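Local structure of D-alanyl-lipoteichoic acid synthetase (Streptococcus pneumoniae, 3BMA) at residues F26-S37 and N85-Q96; Q129-Q137 and V157-L166. The protein probably takes part in the D-alanylation of lipoteichoic acid during Gram-positive cell wall biogenesis, as a membrane-associated member of the DltD family. The protein carries 1 engineered substitution. One frame throughout, in Å; residues are numbered along the deposited sequence.

Contact 1 of 2, residues F26-S37 and N85-Q96; sequences FKERSQKVRALS and NQYFGMQQMLPQ
Lys32 and Gln92 meet at about a right angle in the middle of this contact, where helices 23-27 and 29-36 lie against helix 83-90, the turn after it and the start of helix 94-97. The site flanks the parallel beta-sheet of an alpha/beta fold in the SGNH-hydrolase clan. CG of Lys32 stands between its backbone N and carbonyl carbon (chi1 67°), and from there the chain runs extended, carrying NZ back to the C-terminal end of helix 23-27. NZ is gripped by three acceptors: Phe26 O, approached almost head-on; Gly89 O, at 3.2 Å; and Gln92 OE1, whose bond to NZ, at 2.8 Å, comes from above the amide plane. The neighbouring oxygens probably favour a charged ammonium group. Gln92 reaches out with an extended chain, and its NE2 donates to Lys27 O at 3.0 Å, the acceptor lying close to the amide plane. NE2 also bonds to Asp128, so both ends of this amide are held and its flip is fixed.

In the conformer described here, Arg29 runs extended from CG to NE, which lays its guanidinium over Gln92; Gln92 O sits 3.6 Å above the centre of one face. In this same conformer Asp128 forms a salt bridge with NH2.

Further along no hydrogen bond crosses the contact; apolar groups and the Gln96 amide pack together. Leu36 CD1 rests on Met93 SD, and beyond them Phe43 and Phe47 of strand 43-47 line the sheet side. Gln96, bent at its second torsion (chi2 72°), folds its amide across Val33. At the other end, the Phe26 ring and the Gln86 amide stand nearly perpendicular, 87° apart, with Gln86 OE1 3.3 Å from Phe26 CE1 at the ring edge.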
loop_
_atom_site.group_PDB
_atom_site.type_symbol
_atom_site.label_atom_id
_atom_site.label_comp_id
_atom_site.label_asym_id
_atom_site.label_seq_id
_atom_site.Cartn_x
_atom_site.Cartn_y
_atom_site.Cartn_z
ATOM N N PHE C 26 -22.520 -16.203 18.298
ATOM C CA PHE C 26 -23.067 -14.948 17.810
ATOM C C PHE C 26 -22.047 -14.038 17.110
ATOM O O PHE C 26 -22.278 -13.634 15.969
ATOM C CB PHE C 26 -23.770 -14.188 18.942
ATOM C CG PHE C 26 -24.459 -12.932 18.488
ATOM C CD1 PHE C 26 -25.719 -12.992 17.912
ATOM C CD2 PHE C 26 -23.846 -11.689 18.630
ATOM C CE1 PHE C 26 -26.357 -11.837 17.485
ATOM C CE2 PHE C 26 -24.478 -10.528 18.201
ATOM C CZ PHE C 26 -25.739 -10.605 17.630
ATOM N N LYS C 27 -20.939 -13.709 17.785
ATOM C CA LYS C 27 -19.991 -12.711 17.269
ATOM C C LYS C 27 -19.025 -13.241 16.200
ATOM O O LYS C 27 -18.596 -12.494 15.323
ATOM C CB LYS C 27 -19.245 -11.989 18.407
ATOM C CG LYS C 27 -18.124 -12.764 19.080
ATOM C CD LYS C 27 -17.328 -11.867 20.015
ATOM C CE LYS C 27 -16.024 -12.527 20.457
ATOM N NZ LYS C 27 -16.233 -13.748 21.294
ATOM N N GLU C 28 -18.687 -14.523 16.274
ATOM C CA GLU C 28 -17.737 -15.102 15.332
ATOM C C GLU C 28 -18.358 -15.393 13.974
ATOM O O GLU C 28 -19.516 -15.799 13.870
ATOM C CB GLU C 28 -17.066 -16.358 15.901
ATOM C CG GLU C 28 -15.605 -16.182 16.332
ATOM C CD GLU C 28 -15.428 -15.318 17.568
ATOM O OE1 GLU C 28 -14.537 -14.441 17.553
ATOM O OE2 GLU C 28 -16.169 -15.517 18.553
ATOM N N ARG C 29 -17.553 -15.156 12.946
ATOM C CA ARG C 29 -17.939 -15.357 11.559
ATOM C C ARG C 29 -18.088 -16.840 11.222
ATOM O O ARG C 29 -19.091 -17.252 10.649
ATOM C CB ARG C 29 -16.873 -14.730 10.663
ATOM C CG ARG C 29 -17.151 -14.788 9.186
ATOM C CD ARG C 29 -15.960 -14.253 8.434
ATOM N NE ARG C 29 -16.359 -13.662 7.163
ATOM C CZ ARG C 29 -16.701 -12.388 6.996
ATOM N NH1 ARG C 29 -17.048 -11.964 5.791
ATOM N NH2 ARG C 29 -16.694 -11.539 8.018
ATOM N N SER C 30 -17.075 -17.624 11.595
ATOM C CA SER C 30 -16.943 -19.030 11.197
ATOM C C SER C 30 -18.160 -19.924 11.406
ATOM O O SER C 30 -18.673 -20.480 10.439
ATOM C CB SER C 30 -15.713 -19.662 11.850
ATOM O OG SER C 30 -15.483 -20.967 11.341
ATOM N N GLN C 31 -18.614 -20.049 12.652
ATOM C CA GLN C 31 -19.692 -20.978 13.012
ATOM C C GLN C 31 -21.028 -20.659 12.342
ATOM O O GLN C 31 -21.702 -21.565 11.848
ATOM C CB GLN C 31 -19.861 -21.053 14.533
ATOM C CG GLN C 31 -18.678 -21.669 15.268
ATOM C CD GLN C 31 -18.853 -21.658 16.779
ATOM O OE1 GLN C 31 -18.178 -20.911 17.487
ATOM N NE2 GLN C 31 -19.764 -22.486 17.278
ATOM N N LYS C 32 -21.399 -19.379 12.306
ATOM C CA LYS C 32 -22.659 -18.974 11.683
ATOM C C LYS C 32 -22.643 -19.031 10.152
ATOM O O LYS C 32 -23.655 -19.351 9.545
ATOM C CB LYS C 32 -23.161 -17.619 12.210
ATOM C CG LYS C 32 -22.332 -16.394 11.851
ATOM C CD LYS C 32 -22.751 -15.210 12.708
ATOM C CE LYS C 32 -22.030 -13.947 12.301
ATOM N NZ LYS C 32 -22.274 -12.862 13.294
ATOM N N VAL C 33 -21.499 -18.755 9.533
ATOM C CA VAL C 33 -21.395 -18.820 8.071
ATOM C C VAL C 33 -21.332 -20.276 7.573
ATOM O O VAL C 33 -21.863 -20.585 6.505
ATOM C CB VAL C 33 -20.226 -17.933 7.527
ATOM C CG1 VAL C 33 -19.964 -18.179 6.040
ATOM C CG2 VAL C 33 -20.543 -16.451 7.753
ATOM N N ARG C 34 -20.722 -21.155 8.371
ATOM C CA ARG C 34 -20.603 -22.582 8.051
ATOM C C ARG C 34 -21.975 -23.252 7.955
ATOM O O ARG C 34 -22.248 -24.007 7.020
ATOM C CB ARG C 34 -19.754 -23.272 9.121
ATOM C CG ARG C 34 -19.274 -24.675 8.800
ATOM C CD ARG C 34 -18.394 -25.169 9.941
ATOM N NE ARG C 34 -18.091 -26.597 9.852
ATOM C CZ ARG C 34 -16.951 -27.098 9.381
ATOM N NH1 ARG C 34 -16.772 -28.412 9.349
ATOM N NH2 ARG C 34 -15.986 -26.292 8.942
ATOM N N ALA C 35 -22.829 -22.967 8.940
ATOM C CA ALA C 35 -24.175 -23.540 9.007
ATOM C C ALA C 35 -25.133 -22.929 7.985
ATOM O O ALA C 35 -25.860 -23.655 7.303
ATOM C CB ALA C 35 -24.736 -23.407 10.409
ATOM N N LEU C 36 -25.116 -21.603 7.869
ATOM C CA LEU C 36 -26.025 -20.886 6.968
ATOM C C LEU C 36 -25.689 -21.007 5.471
ATOM O O LEU C 36 -26.448 -20.526 4.627
ATOM C CB LEU C 36 -26.151 -19.414 7.383
ATOM C CG LEU C 36 -26.746 -19.141 8.774
ATOM C CD1 LEU C 36 -26.588 -17.682 9.169
ATOM C CD2 LEU C 36 -28.198 -19.554 8.863
ATOM N N SER C 37 -24.569 -21.653 5.146
ATOM C CA SER C 37 -24.166 -21.873 3.751
ATOM C C SER C 37 -24.170 -23.350 3.326
ATOM O O SER C 37 -23.802 -23.667 2.190
ATOM C CB SER C 37 -22.790 -21.255 3.481
ATOM O OG SER C 37 -21.811 -21.817 4.339
ATOM N N ASN C 85 -26.386 -4.273 17.681
ATOM C CA ASN C 85 -25.617 -5.519 17.676
ATOM C C ASN C 85 -25.951 -6.427 16.497
ATOM O O ASN C 85 -25.047 -6.920 15.814
ATOM C CB ASN C 85 -25.804 -6.294 18.984
ATOM C CG ASN C 85 -24.723 -5.997 20.005
ATOM O OD1 ASN C 85 -23.533 -5.949 19.682
ATOM N ND2 ASN C 85 -25.131 -5.809 21.250
ATOM N N GLN C 86 -27.246 -6.628 16.254
ATOM C CA GLN C 86 -27.706 -7.509 15.181
ATOM C C GLN C 86 -27.259 -6.998 13.821
ATOM O O GLN C 86 -26.751 -7.768 13.011
ATOM C CB GLN C 86 -29.233 -7.706 15.213
ATOM C CG GLN C 86 -29.794 -8.425 16.459
ATOM C CD GLN C 86 -29.361 -9.880 16.607
ATOM O OE1 GLN C 86 -28.721 -10.455 15.728
ATOM N NE2 GLN C 86 -29.716 -10.481 17.735
ATOM N N TYR C 87 -27.425 -5.694 13.594
ATOM C CA TYR C 87 -26.976 -5.047 12.364
ATOM C C TYR C 87 -25.514 -5.334 12.051
ATOM O O TYR C 87 -25.180 -5.704 10.924
ATOM C CB TYR C 87 -27.205 -3.535 12.415
ATOM C CG TYR C 87 -26.785 -2.830 11.147
ATOM C CD1 TYR C 87 -27.528 -2.969 9.976
ATOM C CD2 TYR C 87 -25.640 -2.034 11.109
ATOM C CE1 TYR C 87 -27.155 -2.330 8.808
ATOM C CE2 TYR C 87 -25.249 -1.397 9.936
ATOM C CZ TYR C 87 -26.015 -1.549 8.792
ATOM O OH TYR C 87 -25.651 -0.920 7.624
ATOM N N PHE C 88 -24.653 -5.173 13.053
ATOM C CA PHE C 88 -23.219 -5.387 12.874
ATOM C C PHE C 88 -22.870 -6.858 12.671
ATOM O O PHE C 88 -21.983 -7.184 11.883
ATOM C CB PHE C 88 -22.426 -4.768 14.029
ATOM C CG PHE C 88 -22.383 -3.265 13.986
ATOM C CD1 PHE C 88 -21.886 -2.606 12.868
ATOM C CD2 PHE C 88 -22.835 -2.509 15.058
ATOM C CE1 PHE C 88 -21.860 -1.222 12.814
ATOM C CE2 PHE C 88 -22.802 -1.125 15.014
ATOM C CZ PHE C 88 -22.314 -0.484 13.892
ATOM N N GLY C 89 -23.583 -7.738 13.367
ATOM C CA GLY C 89 -23.445 -9.183 13.172
ATOM C C GLY C 89 -23.823 -9.634 11.770
ATOM O O GLY C 89 -23.219 -10.569 11.241
ATOM N N MET C 90 -24.821 -8.970 11.176
ATOM C CA MET C 90 -25.297 -9.268 9.813
ATOM C C MET C 90 -24.229 -8.996 8.757
ATOM O O MET C 90 -24.144 -9.726 7.776
ATOM C CB MET C 90 -26.562 -8.467 9.470
ATOM C CG MET C 90 -27.853 -8.947 10.136
ATOM S SD MET C 90 -29.292 -7.897 9.779
ATOM C CE MET C 90 -30.235 -8.175 11.266
ATOM N N GLN C 91 -23.414 -7.959 8.980
ATOM C CA GLN C 91 -22.332 -7.546 8.067
ATOM C C GLN C 91 -21.305 -8.647 7.773
ATOM O O GLN C 91 -20.601 -8.588 6.766
ATOM C CB GLN C 91 -21.602 -6.306 8.611
ATOM C CG GLN C 91 -22.495 -5.121 8.990
ATOM C CD GLN C 91 -23.370 -4.638 7.849
ATOM O OE1 GLN C 91 -22.899 -4.415 6.734
ATOM N NE2 GLN C 91 -24.657 -4.478 8.126
ATOM N N GLN C 92 -21.234 -9.639 8.659
ATOM C CA GLN C 92 -20.367 -10.805 8.501
ATOM C C GLN C 92 -20.977 -11.906 7.629
ATOM O O GLN C 92 -20.275 -12.831 7.215
ATOM C CB GLN C 92 -20.059 -11.412 9.869
ATOM C CG GLN C 92 -19.263 -10.543 10.815
ATOM C CD GLN C 92 -19.160 -11.180 12.177
ATOM O OE1 GLN C 92 -20.111 -11.154 12.953
ATOM N NE2 GLN C 92 -18.009 -11.765 12.476
ATOM N N MET C 93 -22.280 -11.820 7.372
ATOM C CA MET C 93 -23.009 -12.912 6.719
ATOM C C MET C 93 -24.014 -12.443 5.660
ATOM O O MET C 93 -25.042 -13.085 5.448
ATOM C CB MET C 93 -23.695 -13.808 7.769
ATOM C CG MET C 93 -24.531 -13.059 8.801
ATOM S SD MET C 93 -25.414 -14.174 9.909
ATOM C CE MET C 93 -26.167 -13.001 11.013
ATOM N N LEU C 94 -23.690 -11.337 4.989
ATOM C CA LEU C 94 -24.519 -10.774 3.911
ATOM C C LEU C 94 -24.914 -11.721 2.757
ATOM O O LEU C 94 -26.086 -11.731 2.374
ATOM C CB LEU C 94 -23.908 -9.468 3.371
ATOM C CG LEU C 94 -24.516 -8.120 3.783
ATOM C CD1 LEU C 94 -25.098 -8.130 5.186
ATOM C CD2 LEU C 94 -23.504 -6.999 3.631
ATOM N N PRO C 95 -23.962 -12.515 2.201
ATOM C CA PRO C 95 -24.405 -13.449 1.154
ATOM C C PRO C 95 -25.258 -14.612 1.680
ATOM O O PRO C 95 -26.014 -15.217 0.914
ATOM C CB PRO C 95 -23.086 -13.990 0.576
ATOM C CG PRO C 95 -22.013 -13.086 1.095
ATOM C CD PRO C 95 -22.505 -12.627 2.418
ATOM N N GLN C 96 -25.136 -14.900 2.975
ATOM C CA GLN C 96 -25.887 -15.972 3.636
ATOM C C GLN C 96 -27.302 -15.534 4.024
ATOM O O GLN C 96 -28.134 -16.363 4.405
ATOM C CB GLN C 96 -25.135 -16.463 4.880
ATOM C CG GLN C 96 -23.968 -17.411 4.600
ATOM C CD GLN C 96 -22.760 -16.729 3.978
ATOM O OE1 GLN C 96 -22.229 -17.191 2.968
ATOM N NE2 GLN C 96 -22.324 -15.625 4.575
HETATM O O HOH W 1 -17.745 -9.607 5.549
#

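Contact 2 of 2, residues Q129-Q137 and V157-L166; sequences QLTSFLKHQ and VAMKDLVQKL
Leu166 projects from helix 160-167 into a hollow formed by Phe133, Leu134 and Gln137 at the C-terminal end of helix 127-136. Its two methyls divide the work: CD1 lies 3.8 Å from Leu134 CD2 and also meets Phe133 CE1 and Gln137 CG, whereas CD2 presses against the Gln137 amide, 3.3 Å from OE1. Gln137 is bent at its second torsion (chi2 85°), which turns the amide across the leucine. About one turn before Gln137, Leu134 is the bump from the other side. Its CD2 fits among Leu162 CB, Val163 CG2 and Leu166 CD1, and its CD1 reaches Met159 SD at 4.0 Å.

The two helical segments run in broadly the same direction, inclined at 44° with a closest axial approach of 11.4 Å, in an all-helical part of the chain joined by helix 141-153. No hydrogen bond crosses between them; mostly apolar side chains span the gap.

Toward the start of helix 160-167, Leu130 enters the loop that leads into it. Its CD1 nestles among Ala158 CB, Val157 CG2 and Met159 CE, lying 3.4 Å from Ala158 O, and its CD2 touches Val163 CG2. Met159, at the N-cap position, slides past Leu130 in the opposite direction; a bend at its third torsion (chi3 -71°) brings CE against both Leu130 CD1 and Thr131 CG2. Helix 174-194 adds Ile180 beside Leu134 and Leu162. Phe194 of a second subunit packs on Leu130 and Ala158, and Phe186 of that same neighbouring chain rests on Thr131 and Met159.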
loop_
_atom_site.group_PDB
_atom_site.type_symbol
_atom_site.label_atom_id
_atom_site.label_comp_id
_atom_site.label_asym_id
_atom_site.label_seq_id
_atom_site.Cartn_x
_atom_site.Cartn_y
_atom_site.Cartn_z
ATOM N N GLN C 129 -16.390 -7.471 12.659
ATOM C CA GLN C 129 -17.622 -6.713 12.410
ATOM C C GLN C 129 -17.349 -5.265 12.015
ATOM O O GLN C 129 -18.069 -4.705 11.189
ATOM C CB GLN C 129 -18.530 -6.735 13.636
ATOM C CG GLN C 129 -19.314 -8.022 13.794
ATOM C CD GLN C 129 -19.984 -8.138 15.141
ATOM O OE1 GLN C 129 -20.463 -7.148 15.692
ATOM N NE2 GLN C 129 -20.025 -9.354 15.682
ATOM N N LEU C 130 -16.322 -4.668 12.620
ATOM C CA LEU C 130 -15.894 -3.310 12.291
ATOM C C LEU C 130 -15.493 -3.222 10.821
ATOM O O LEU C 130 -16.009 -2.383 10.089
ATOM C CB LEU C 130 -14.710 -2.893 13.169
ATOM C CG LEU C 130 -14.567 -1.458 13.700
ATOM C CD1 LEU C 130 -13.189 -1.293 14.306
ATOM C CD2 LEU C 130 -14.814 -0.361 12.672
ATOM N N THR C 131 -14.589 -4.105 10.399
ATOM C CA THR C 131 -14.057 -4.086 9.032
ATOM C C THR C 131 -15.084 -4.499 7.975
ATOM O O THR C 131 -15.050 -3.985 6.856
ATOM C CB THR C 131 -12.773 -4.932 8.892
ATOM O OG1 THR C 131 -12.933 -6.187 9.566
ATOM C CG2 THR C 131 -11.577 -4.195 9.468
ATOM N N SER C 132 -15.988 -5.412 8.344
ATOM C CA SER C 132 -17.125 -5.810 7.499
ATOM C C SER C 132 -18.095 -4.660 7.280
ATOM O O SER C 132 -18.638 -4.496 6.182
ATOM C CB SER C 132 -17.892 -6.970 8.129
ATOM O OG SER C 132 -17.072 -8.113 8.249
ATOM N N PHE C 133 -18.318 -3.880 8.336
ATOM C CA PHE C 133 -19.136 -2.674 8.259
ATOM C C PHE C 133 -18.532 -1.654 7.295
ATOM O O PHE C 133 -19.234 -1.135 6.434
ATOM C CB PHE C 133 -19.343 -2.066 9.654
ATOM C CG PHE C 133 -19.900 -0.666 9.639
ATOM C CD1 PHE C 133 -19.123 0.407 10.072
ATOM C CD2 PHE C 133 -21.201 -0.419 9.202
ATOM C CE1 PHE C 133 -19.630 1.698 10.059
ATOM C CE2 PHE C 133 -21.715 0.874 9.187
ATOM C CZ PHE C 133 -20.928 1.932 9.617
ATOM N N LEU C 134 -17.234 -1.391 7.429
ATOM C CA LEU C 134 -16.543 -0.404 6.586
ATOM C C LEU C 134 -16.405 -0.863 5.132
ATOM O O LEU C 134 -16.351 -0.035 4.226
ATOM C CB LEU C 134 -15.163 -0.055 7.161
ATOM C CG LEU C 134 -15.048 0.586 8.551
ATOM C CD1 LEU C 134 -13.626 0.472 9.077
ATOM C CD2 LEU C 134 -15.489 2.040 8.541
ATOM N N LYS C 135 -16.348 -2.177 4.916
ATOM C CA LYS C 135 -16.276 -2.732 3.567
ATOM C C LYS C 135 -17.619 -2.648 2.843
ATOM O O LYS C 135 -17.676 -2.272 1.668
ATOM C CB LYS C 135 -15.792 -4.186 3.596
ATOM C CG LYS C 135 -15.409 -4.735 2.227
ATOM C CD LYS C 135 -15.405 -6.255 2.225
ATOM C CE LYS C 135 -15.325 -6.803 0.808
ATOM N NZ LYS C 135 -15.295 -8.293 0.783
ATOM N N HIS C 136 -18.695 -2.993 3.549
ATOM C CA HIS C 136 -20.014 -3.131 2.928
ATOM C C HIS C 136 -20.900 -1.896 3.016
ATOM O O HIS C 136 -22.021 -1.913 2.508
ATOM C CB HIS C 136 -20.751 -4.345 3.499
ATOM C CG HIS C 136 -20.092 -5.645 3.170
ATOM N ND1 HIS C 136 -19.379 -6.370 4.097
ATOM C CD2 HIS C 136 -20.007 -6.332 2.006
ATOM C CE1 HIS C 136 -18.891 -7.455 3.522
ATOM N NE2 HIS C 136 -19.260 -7.457 2.254
ATOM N N GLN C 137 -20.411 -0.838 3.657
ATOM C CA GLN C 137 -21.161 0.416 3.730
ATOM C C GLN C 137 -21.286 1.038 2.344
ATOM O O GLN C 137 -20.367 0.945 1.525
ATOM C CB GLN C 137 -20.555 1.388 4.754
ATOM C CG GLN C 137 -19.098 1.784 4.525
ATOM C CD GLN C 137 -18.938 2.946 3.561
ATOM O OE1 GLN C 137 -19.819 3.797 3.446
ATOM N NE2 GLN C 137 -17.817 2.978 2.852
ATOM N N VAL C 157 -12.538 4.388 19.191
ATOM C CA VAL C 157 -12.656 3.144 18.424
ATOM C C VAL C 157 -11.421 2.917 17.533
ATOM O O VAL C 157 -10.702 3.864 17.203
ATOM C CB VAL C 157 -13.998 3.133 17.593
ATOM C CG1 VAL C 157 -13.957 4.111 16.409
ATOM C CG2 VAL C 157 -14.390 1.729 17.146
ATOM N N ALA C 158 -11.163 1.659 17.185
ATOM C CA ALA C 158 -10.169 1.314 16.177
ATOM C C ALA C 158 -10.630 1.839 14.823
ATOM O O ALA C 158 -11.826 1.806 14.518
ATOM C CB ALA C 158 -9.964 -0.190 16.125
ATOM N N MET C 159 -9.674 2.331 14.035
ATOM C CA MET C 159 -9.932 3.020 12.758
ATOM C C MET C 159 -10.913 4.189 12.913
ATOM O O MET C 159 -11.849 4.348 12.122
ATOM C CB MET C 159 -10.367 2.034 11.664
ATOM C CG MET C 159 -9.254 1.098 11.217
ATOM S SD MET C 159 -9.866 -0.296 10.270
ATOM C CE MET C 159 -10.682 -1.228 11.552
ATOM N N LYS C 160 -10.661 4.996 13.944
ATOM C CA LYS C 160 -11.463 6.166 14.307
ATOM C C LYS C 160 -11.594 7.182 13.170
ATOM O O LYS C 160 -12.649 7.792 13.005
ATOM C CB LYS C 160 -10.853 6.828 15.550
ATOM C CG LYS C 160 -11.719 7.880 16.234
ATOM C CD LYS C 160 -11.064 8.358 17.524
ATOM C CE LYS C 160 -11.583 9.724 17.952
ATOM N NZ LYS C 160 -10.959 10.180 19.226
ATOM N N ASP C 161 -10.529 7.339 12.382
ATOM C CA ASP C 161 -10.507 8.256 11.236
ATOM C C ASP C 161 -11.532 7.881 10.156
ATOM O O ASP C 161 -12.134 8.756 9.529
ATOM C CB ASP C 161 -9.092 8.331 10.633
ATOM C CG ASP C 161 -8.598 6.979 10.105
ATOM O OD1 ASP C 161 -8.415 6.854 8.875
ATOM O OD2 ASP C 161 -8.405 6.038 10.910
ATOM N N LEU C 162 -11.731 6.578 9.972
ATOM C CA LEU C 162 -12.608 6.049 8.935
ATOM C C LEU C 162 -14.069 6.107 9.367
ATOM O O LEU C 162 -14.948 6.402 8.558
ATOM C CB LEU C 162 -12.201 4.613 8.578
ATOM C CG LEU C 162 -10.801 4.437 7.977
ATOM C CD1 LEU C 162 -10.367 2.981 7.985
ATOM C CD2 LEU C 162 -10.739 4.992 6.578
ATOM N N VAL C 163 -14.308 5.830 10.648
ATOM C CA VAL C 163 -15.643 5.891 11.248
ATOM C C VAL C 163 -16.150 7.342 11.347
ATOM O O VAL C 163 -17.317 7.613 11.040
ATOM C CB VAL C 163 -15.671 5.168 12.629
ATOM C CG1 VAL C 163 -17.058 5.190 13.235
ATOM C CG2 VAL C 163 -15.212 3.719 12.482
ATOM N N GLN C 164 -15.269 8.265 11.747
ATOM C CA GLN C 164 -15.591 9.702 11.806
ATOM C C GLN C 164 -15.965 10.302 10.450
ATOM O O GLN C 164 -16.849 11.158 10.381
ATOM C CB GLN C 164 -14.434 10.511 12.402
ATOM C CG GLN C 164 -14.362 10.516 13.924
ATOM C CD GLN C 164 -13.121 11.228 14.458
ATOM O OE1 GLN C 164 -12.088 11.311 13.783
ATOM N NE2 GLN C 164 -13.218 11.741 15.680
ATOM N N LYS C 165 -15.280 9.863 9.391
ATOM C CA LYS C 165 -15.582 10.281 8.013
ATOM C C LYS C 165 -16.982 9.852 7.592
ATOM O O LYS C 165 -17.714 10.626 6.978
ATOM C CB LYS C 165 -14.554 9.723 7.024
ATOM C CG LYS C 165 -13.285 10.548 6.907
ATOM C CD LYS C 165 -12.477 10.164 5.675
ATOM C CE LYS C 165 -11.250 11.056 5.523
ATOM N NZ LYS C 165 -10.505 10.806 4.253
ATOM N N LEU C 166 -17.344 8.618 7.933
ATOM C CA LEU C 166 -18.678 8.095 7.661
ATOM C C LEU C 166 -19.758 8.816 8.465
ATOM O O LEU C 166 -20.839 9.085 7.944
ATOM C CB LEU C 166 -18.737 6.589 7.926
ATOM C CG LEU C 166 -17.984 5.650 6.983
ATOM C CD1 LEU C 166 -18.325 4.214 7.327
ATOM C CD2 LEU C 166 -18.328 5.934 5.534
#

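Overall arrangement
Contact 1 lies nearer the centre of the chain and borders the parallel sheet; contact 2 is farther out, yet its touching residues are mostly buried, and two other subunits pack against it. Their centres are 18 Å apart, and no secondary-structure element is common to both. Helix 127-136 nevertheless joins them: one flank carries contact 2, while its Gln129 and Ser132 pack against Phe88 and Gln91 of contact 1, and the Phe88 and Phe133 rings meet edge-to-face. Chemistry follows place. In contact 1, side chains satisfy backbone carbonyls where a helix ends and a turn begins; contact 2 packs mostly apolar side chains together, with no hydrogen bond across.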